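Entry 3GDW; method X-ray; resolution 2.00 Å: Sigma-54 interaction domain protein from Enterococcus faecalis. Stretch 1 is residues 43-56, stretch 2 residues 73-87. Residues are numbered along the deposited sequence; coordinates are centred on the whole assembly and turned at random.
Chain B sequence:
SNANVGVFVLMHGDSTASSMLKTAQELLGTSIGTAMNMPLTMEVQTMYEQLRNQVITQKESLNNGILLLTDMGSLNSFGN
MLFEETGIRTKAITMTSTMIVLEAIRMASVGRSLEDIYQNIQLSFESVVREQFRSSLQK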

# COMPACT_ATOMS: atom_id res chain seq x y z
N GLU B 43 -4.16 19.90 -5.76
CA GLU B 43 -3.47 19.72 -7.03
C GLU B 43 -2.09 19.10 -6.83
O GLU B 43 -1.43 19.32 -5.81
N VAL B 44 -1.67 18.30 -7.81
CA VAL B 44 -0.38 17.61 -7.77
C VAL B 44 0.80 18.59 -7.56
O VAL B 44 1.68 18.35 -6.71
N GLN B 45 0.81 19.70 -8.30
CA GLN B 45 1.86 20.73 -8.14
C GLN B 45 1.93 21.28 -6.70
O GLN B 45 3.01 21.53 -6.16
N THR B 46 0.78 21.47 -6.07
CA THR B 46 0.75 21.93 -4.69
C THR B 46 1.49 20.95 -3.75
O THR B 46 2.21 21.37 -2.83
N MSE B 47 1.31 19.66 -4.00
CA MSE B 47 1.98 18.62 -3.19
C MSE B 47 3.49 18.65 -3.41
O MSE B 47 4.26 18.58 -2.46
N TYR B 48 3.90 18.77 -4.66
CA TYR B 48 5.31 18.86 -4.96
C TYR B 48 5.94 20.01 -4.16
O TYR B 48 7.02 19.86 -3.60
N GLU B 49 5.25 21.14 -4.12
CA GLU B 49 5.81 22.32 -3.46
C GLU B 49 5.95 22.10 -1.94
O GLU B 49 6.91 22.57 -1.34
N GLN B 50 5.01 21.36 -1.34
CA GLN B 50 5.12 20.97 0.08
C GLN B 50 6.39 20.15 0.31
O GLN B 50 7.15 20.38 1.25
N LEU B 51 6.60 19.17 -0.56
CA LEU B 51 7.75 18.28 -0.42
C LEU B 51 9.06 19.04 -0.66
O LEU B 51 10.02 18.94 0.12
N ARG B 52 9.10 19.80 -1.74
CA ARG B 52 10.28 20.54 -2.12
C ARG B 52 10.70 21.52 -1.01
O ARG B 52 11.89 21.64 -0.69
N ASN B 53 9.72 22.21 -0.43
CA ASN B 53 9.99 23.16 0.64
C ASN B 53 10.62 22.53 1.88
O ASN B 53 11.52 23.11 2.49
N GLN B 54 10.17 21.34 2.26
CA GLN B 54 10.79 20.69 3.41
C GLN B 54 12.18 20.17 3.07
O GLN B 54 13.12 20.33 3.86
N VAL B 55 12.32 19.55 1.89
CA VAL B 55 13.61 19.09 1.40
C VAL B 55 14.62 20.25 1.43
O VAL B 55 15.74 20.08 1.95
N ILE B 56 14.23 21.41 0.91
CA ILE B 56 15.13 22.58 0.81
C ILE B 56 15.62 23.04 2.19
O ILE B 56 16.81 23.33 2.36
N GLY B 73 -0.04 7.42 -9.71
CA GLY B 73 -0.22 8.71 -10.39
C GLY B 73 1.08 9.49 -10.60
O GLY B 73 2.14 8.91 -10.77
N SER B 74 0.98 10.81 -10.53
CA SER B 74 2.10 11.72 -10.89
C SER B 74 3.23 11.75 -9.84
O SER B 74 4.32 12.25 -10.10
N LEU B 75 2.94 11.21 -8.67
CA LEU B 75 3.82 11.38 -7.53
C LEU B 75 5.25 10.85 -7.78
O LEU B 75 6.21 11.43 -7.29
N ASN B 76 5.42 9.79 -8.56
CA ASN B 76 6.79 9.30 -8.76
C ASN B 76 7.68 10.27 -9.50
O ASN B 76 8.89 10.33 -9.24
N SER B 77 7.09 11.07 -10.39
CA SER B 77 7.83 12.10 -11.10
C SER B 77 8.52 13.10 -10.17
O SER B 77 9.44 13.79 -10.59
N PHE B 78 8.10 13.16 -8.90
CA PHE B 78 8.71 14.11 -7.96
C PHE B 78 10.17 13.77 -7.69
O PHE B 78 10.95 14.66 -7.36
N GLY B 79 10.51 12.50 -7.81
CA GLY B 79 11.87 12.06 -7.51
C GLY B 79 12.90 12.74 -8.39
O GLY B 79 13.86 13.33 -7.90
N ASN B 80 12.68 12.66 -9.70
CA ASN B 80 13.59 13.30 -10.61
C ASN B 80 13.49 14.82 -10.50
O ASN B 80 14.49 15.51 -10.60
N MSE B 81 12.28 15.33 -10.26
CA MSE B 81 12.07 16.78 -10.12
C MSE B 81 12.91 17.35 -8.98
O MSE B 81 13.53 18.39 -9.12
N LEU B 82 12.91 16.66 -7.84
CA LEU B 82 13.69 17.09 -6.68
C LEU B 82 15.18 17.05 -6.95
O LEU B 82 15.92 17.95 -6.55
N PHE B 83 15.64 15.98 -7.60
CA PHE B 83 17.06 15.89 -7.98
C PHE B 83 17.47 17.04 -8.90
O PHE B 83 18.48 17.68 -8.65
N GLU B 84 16.69 17.29 -9.95
CA GLU B 84 16.95 18.40 -10.88
C GLU B 84 16.98 19.74 -10.16
O GLU B 84 17.82 20.57 -10.45
N GLU B 85 16.04 19.95 -9.23
CA GLU B 85 15.90 21.24 -8.54
C GLU B 85 16.91 21.47 -7.41
O GLU B 85 17.44 22.57 -7.25
N THR B 86 17.18 20.43 -6.62
CA THR B 86 18.04 20.57 -5.44
C THR B 86 19.42 19.91 -5.64
O THR B 86 20.37 20.21 -4.92
N GLY B 87 19.52 18.99 -6.59
CA GLY B 87 20.77 18.23 -6.77
C GLY B 87 20.99 17.14 -5.73
O GLY B 87 22.05 16.50 -5.72

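Two helices that run in broadly the same direction often seal their shared groove with apolar side chains and confine charge to its border, where every polar atom drawn toward the contact must still find a partner. The sigma-54 interaction domain protein from Enterococcus faecalis gives a compact example. Helix 44-56 and helix 78-86 cross at -45°, their axes 10.9 Å apart at closest approach, and the contact buries 680 Å² summed over both sides. The register advances four residues at a time, pairing Val-44 with Ser-74, Tyr-48 with Phe-78, Arg-52 with Leu-82 and Ile-56 with Thr-86.

The two aromatic residues interlock. Phe-78 (chi1 m) leaves its backbone sideways, but its ring reaches into a hole formed by Val-44, Met-47, Tyr-48 and Leu-51. Tyr-48 CB lies over the ring face, 3.9 Å from its centroid, while Met-47 CG approaches the edge, 3.7 Å from Phe-78 CE2. Tyr-48 (chi1 t) returns the gesture, fitting among Phe-78, Met-81, Leu-82 and Glu-85. Its ring edge is turned toward the face of Phe-78, with planes at 64°, and the SE of selenomethionine Met-81 covers one of its own faces, 4.5 Å from the centroid.

This deep insertion carries a phenol hydroxyl into the contact, and Glu-85 satisfies it: Tyr-48 OH donates to Glu-85 OE1 at 2.7 Å. The glutamate, extended with chi1 and chi2 both t, uses its other oxygen as well. Arg-52 NH1 donates to Glu-85 OE2 at 2.8 Å, a hydrogen bond that is also a salt bridge, with the carboxylate oxygen near the plane of the guanidinium. One carboxylate thus accepts from a neutral donor and a charged one, both borne by the other helix and one turn apart. To reach it, Arg-52 bends through t, m and m at chi1 to chi3. The same bend leaves NE facing its own helix, where it donates to Asn-53 OD1 at 2.8 Å; Arg-52 NH2 adds a weak bond of 3.3 Å to Asn-53 OD1.

Beyond this cluster the packing is apolar. Leu-82, its chi1 off the wells at -92°, places CD1 4.0 Å from Leu-51 CD2 and 3.8 Å from Val-55 CG2, and CD2 3.8 Å from Arg-52 CA. Leu-51 and Val-55, both t at chi1, point toward the partner helix. Thr-86 (chi1 p) divides its two ends: OG1 donates to Leu-82 O at 2.8 Å, a carbonyl of its own helix, whereas CG2 faces Val-55 CG1 at 4.0 Å and Ile-56 CG1 at 4.2 Å. At the other end, Val-44 CG1 meets Ser-74 CB at 3.6 Å.

Two polar side chains away from the main groove find partners within their own stretch, while Gln-54 NE2 is hydrogen-bonded elsewhere in the structure. Gln-45 NE2 donates to Glu-49 OE2 at 2.8 Å, and Ser-77 OG makes a very short 2.5 Å bond to Ser-74 O. The principle is economical: a single acidic side chain answers both donors that cross between the helices.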

# COMPACT_ATOMS: atom_id res chain seq x y z
CB GLU B 43 -3.46 21.02 -7.84
CG GLU B 43 -4.86 21.43 -8.27
CD GLU B 43 -4.90 22.78 -8.95
OE1 GLU B 43 -3.84 23.42 -9.09
OE2 GLU B 43 -6.01 23.20 -9.34
CB VAL B 44 -0.17 16.72 -9.04
CG1 VAL B 44 1.26 16.20 -9.13
CG2 VAL B 44 -1.17 15.55 -9.05
CB GLN B 45 1.68 21.87 -9.14
CG GLN B 45 2.67 23.01 -8.98
CD GLN B 45 4.14 22.59 -9.19
OE1 GLN B 45 4.43 21.61 -9.88
NE2 GLN B 45 5.05 23.34 -8.58
CB THR B 46 -0.71 22.04 -4.20
OG1 THR B 46 -1.43 22.90 -5.09
CG2 THR B 46 -0.77 22.56 -2.79
CB MSE B 47 1.43 17.24 -3.52
CG MSE B 47 2.16 16.14 -2.76
SE MSE B 47 1.97 16.38 -0.78
CE MSE B 47 0.27 15.94 -0.69
CB TYR B 48 5.57 19.08 -6.45
CG TYR B 48 7.04 19.27 -6.66
CD1 TYR B 48 7.92 18.19 -6.51
CD2 TYR B 48 7.58 20.53 -6.92
CE1 TYR B 48 9.28 18.36 -6.65
CE2 TYR B 48 8.96 20.71 -7.08
CZ TYR B 48 9.80 19.61 -6.93
OH TYR B 48 11.17 19.75 -7.06
CB GLU B 49 5.02 23.59 -3.81
CG GLU B 49 5.17 23.97 -5.26
CD GLU B 49 4.38 25.21 -5.67
OE1 GLU B 49 3.93 25.99 -4.79
OE2 GLU B 49 4.22 25.40 -6.90
CB GLN B 50 3.94 20.09 0.49
CG GLN B 50 2.61 20.80 0.49
CD GLN B 50 2.47 21.70 1.68
OE1 GLN B 50 2.60 21.26 2.83
NE2 GLN B 50 2.22 22.98 1.42
CB LEU B 51 7.60 17.10 -1.37
CG LEU B 51 8.85 16.28 -1.58
CD1 LEU B 51 9.17 15.44 -0.30
CD2 LEU B 51 8.61 15.39 -2.77
CB ARG B 52 10.00 21.31 -3.42
CG ARG B 52 11.18 22.05 -4.03
CD ARG B 52 11.35 23.46 -3.49
NE ARG B 52 10.10 24.21 -3.39
CZ ARG B 52 9.39 24.69 -4.42
NH1 ARG B 52 9.79 24.50 -5.67
NH2 ARG B 52 8.27 25.35 -4.19
CB ASN B 53 8.71 23.92 1.02
CG ASN B 53 8.23 24.83 -0.09
OD1 ASN B 53 8.97 25.19 -0.99
ND2 ASN B 53 6.96 25.20 -0.04
CB GLN B 54 9.92 19.58 3.97
CG GLN B 54 10.38 19.21 5.38
CD GLN B 54 9.60 18.06 5.97
OE1 GLN B 54 8.38 17.97 5.78
NE2 GLN B 54 10.30 17.17 6.69
CB VAL B 55 13.48 18.44 -0.00
CG1 VAL B 55 14.83 18.32 -0.69
CG2 VAL B 55 12.82 17.06 0.11
CB ILE B 56 14.48 23.74 -0.00
CG1 ILE B 56 14.57 23.43 -1.50
CG2 ILE B 56 15.13 25.09 0.37
CD1 ILE B 56 14.17 24.56 -2.46
CB SER B 74 1.58 13.15 -11.06
OG SER B 74 0.87 13.30 -12.26
CB LEU B 75 3.17 10.81 -6.25
CG LEU B 75 1.83 11.38 -5.76
CD1 LEU B 75 1.39 10.74 -4.46
CD2 LEU B 75 1.88 12.88 -5.56
CB ASN B 76 6.87 7.91 -9.38
CG ASN B 76 7.72 6.96 -8.52
OD1 ASN B 76 7.69 7.06 -7.29
ND2 ASN B 76 8.45 6.05 -9.16
CB SER B 77 6.92 12.84 -12.07
OG SER B 77 5.96 13.58 -11.36
CB PHE B 78 7.98 14.16 -6.59
CG PHE B 78 6.59 14.69 -6.66
CD1 PHE B 78 6.06 15.23 -7.83
CD2 PHE B 78 5.80 14.68 -5.51
CE1 PHE B 78 4.76 15.73 -7.87
CE2 PHE B 78 4.50 15.19 -5.52
CZ PHE B 78 3.97 15.70 -6.71
CB ASN B 80 13.37 12.82 -12.05
CG ASN B 80 14.25 13.55 -13.05
OD1 ASN B 80 15.46 13.71 -12.84
ND2 ASN B 80 13.64 14.02 -14.14
CB MSE B 81 10.60 17.11 -9.89
CG MSE B 81 9.83 17.43 -11.15
SE MSE B 81 7.91 17.44 -10.82
CE MSE B 81 7.28 17.29 -12.68
CB LEU B 82 13.42 16.20 -5.47
CG LEU B 82 12.37 16.47 -4.41
CD1 LEU B 82 12.54 15.36 -3.33
CD2 LEU B 82 12.44 17.88 -3.80
CB PHE B 83 17.41 14.55 -8.64
CG PHE B 83 18.79 14.54 -9.22
CD1 PHE B 83 19.91 14.48 -8.39
CD2 PHE B 83 18.99 14.63 -10.60
CE1 PHE B 83 21.20 14.49 -8.92
CE2 PHE B 83 20.27 14.65 -11.13
CZ PHE B 83 21.38 14.57 -10.30
CB GLU B 84 15.89 18.47 -11.99
CG GLU B 84 15.84 17.30 -12.95
CD GLU B 84 17.10 17.14 -13.76
OE1 GLU B 84 17.58 18.14 -14.36
OE2 GLU B 84 17.62 16.01 -13.80
CB GLU B 85 14.46 21.44 -8.03
CG GLU B 85 14.21 22.81 -7.36
CD GLU B 85 12.73 23.11 -7.10
OE1 GLU B 85 11.86 22.34 -7.57
OE2 GLU B 85 12.44 24.13 -6.43
CB THR B 86 17.40 19.92 -4.17
OG1 THR B 86 17.49 18.50 -4.27
CG2 THR B 86 15.95 20.33 -4.00